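Side-chain contact in quinone oxidoreductase (Coxiella burnetii, PDB 3TQH), which probably reduces quinones with NADPH, which it binds, as a member of the medium-chain dehydrogenase/reductase superfamily: residues G97-G100 with P105-Y108. Residues are numbered along the deposited sequence; the frame is centred on the assembly and turned at random.
Sequences GIAG and PCCY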
ATOM      1  N   GLY A  97      10.478   3.802   5.525  1.00 16.44           N
ATOM      2  CA  GLY A  97      10.662   3.063   4.300  1.00 16.67           C
ATOM      3  C   GLY A  97      10.093   1.667   4.316  1.00 15.78           C
ATOM      4  O   GLY A  97       9.116   1.384   5.021  1.00 14.92           O
ATOM      5  N   ILE A  98      10.722   0.807   3.513  1.00 16.34           N
ATOM      6  CA  ILE A  98      10.284  -0.562   3.287  1.00 15.96           C
ATOM      7  C   ILE A  98      11.406  -1.490   3.710  1.00 16.46           C
ATOM      8  O   ILE A  98      12.568  -1.235   3.399  1.00 17.98           O
ATOM      9  CB  ILE A  98       9.993  -0.835   1.779  1.00 16.75           C
ATOM     10  CG1 ILE A  98       9.038   0.209   1.197  1.00 17.01           C
ATOM     11  CG2 ILE A  98       9.410  -2.228   1.582  1.00 16.33           C
ATOM     12  CD1 ILE A  98       7.697   0.201   1.838  1.00 17.10           C
ATOM     13  N   ALA A  99      11.067  -2.576   4.391  1.00 15.84           N
ATOM     14  CA  ALA A  99      12.067  -3.550   4.810  1.00 16.78           C
ATOM     15  C   ALA A  99      11.660  -4.968   4.408  1.00 16.99           C
ATOM     16  O   ALA A  99      10.500  -5.358   4.540  1.00 16.24           O
ATOM     17  CB  ALA A  99      12.296  -3.459   6.315  1.00 16.29           C
ATOM     18  N   GLY A 100      12.625  -5.729   3.905  1.00 18.56           N
ATOM     19  CA  GLY A 100      12.420  -7.137   3.595  1.00 19.30           C
ATOM     20  C   GLY A 100      11.522  -7.418   2.409  1.00 19.26           C
ATOM     21  O   GLY A 100      11.006  -8.523   2.280  1.00 19.43           O
ATOM     22  N   PRO A 105       9.266 -10.568   4.719  1.00 20.17           N
ATOM     23  CA  PRO A 105       8.430  -9.612   5.462  1.00 18.32           C
ATOM     24  C   PRO A 105       8.693  -9.720   6.961  1.00 18.11           C
ATOM     25  O   PRO A 105       8.877 -10.826   7.470  1.00 19.01           O
ATOM     26  CB  PRO A 105       7.002 -10.036   5.111  1.00 17.80           C
ATOM     27  CG  PRO A 105       7.117 -11.458   4.666  1.00 19.47           C
ATOM     28  CD  PRO A 105       8.458 -11.581   4.018  1.00 20.60           C
ATOM     29  N   CYS A 106       8.725  -8.583   7.653  1.00 17.14           N
ATOM     30  CA  CYS A 106       9.367  -8.521   8.968  1.00 17.51           C
ATOM     31  C   CYS A 106       9.030  -7.319   9.858  1.00 16.03           C
ATOM     32  O   CYS A 106       9.617  -7.181  10.926  1.00 16.80           O
ATOM     33  CB  CYS A 106      10.880  -8.511   8.744  1.00 18.78           C
ATOM     34  SG  CYS A 106      11.435  -7.022   7.845  1.00 19.99           S
ATOM     35  N   CYS A 107       8.100  -6.462   9.450  1.00 14.33           N
ATOM     36  CA  CYS A 107       7.926  -5.170  10.107  1.00 13.41           C
ATOM     37  C   CYS A 107       6.971  -5.158  11.313  1.00 13.20           C
ATOM     38  O   CYS A 107       7.020  -4.221  12.113  1.00 13.06           O
ATOM     39  CB  CYS A 107       7.500  -4.114   9.091  1.00 12.78           C
ATOM     40  SG  CYS A 107       8.777  -3.653   7.909  1.00 12.95           S
ATOM     41  N   TYR A 108       6.103  -6.167  11.449  1.00 12.98           N
ATOM     42  CA  TYR A 108       5.310  -6.325  12.677  1.00 13.11           C
ATOM     43  C   TYR A 108       6.276  -6.770  13.778  1.00 14.22           C
ATOM     44  O   TYR A 108       6.266  -7.935  14.188  1.00 14.97           O
ATOM     45  CB  TYR A 108       4.219  -7.395  12.541  1.00 13.05           C
ATOM     46  CG  TYR A 108       3.124  -7.198  11.508  1.00 11.48           C
ATOM     47  CD1 TYR A 108       3.184  -6.205  10.528  1.00  9.87           C
ATOM     48  CD2 TYR A 108       2.033  -8.065  11.489  1.00 10.63           C
ATOM     49  CE1 TYR A 108       2.168  -6.074   9.581  1.00  8.62           C
ATOM     50  CE2 TYR A 108       1.024  -7.942  10.552  1.00  9.54           C
ATOM     51  CZ  TYR A 108       1.094  -6.951   9.600  1.00  8.66           C
ATOM     52  OH  TYR A 108       0.081  -6.857   8.673  1.00  7.62           O
TER
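The methyl group of Ala99 faces the thiols of Cys106 and Cys107 where a loop of the GroES-like domain folds back on the end of strand 94-98, before the chain reaches strand 111-114. Both sulfurs meet this methyl from the same side: Ala99 CB lies 3.9 Å from Cys107 SG and 4.0 Å from Cys106 SG. They come from consecutive residues yet are no disulfide, since Cys106 SG and Cys107 SG stand 4.3 Å apart. Their first torsions differ. Cys106 SG sits between its own N and carbonyl carbon (chi1 64°), whereas Cys107 SG turns opposite the carbonyl carbon (chi1 -70°), and both end up directed at Ala99. No hydrogen bond joins the two segments; the contact is van der Waals packing, largely buried. The chain around Gly72 and Tyr73 links both sides, with backbone bonds from Gly72 to both cysteines and from Tyr73 to Ala99, while Phe75 packs on Ala99 and Cys107. Gly100, at positive phi (70°), brings its carbonyl up to the start of the returning segment. There Gly100 O lies 3.6 Å from Pro105 N, which has no hydrogen to donate, and Cys106 SG rests 3.8 Å from Ala99 O.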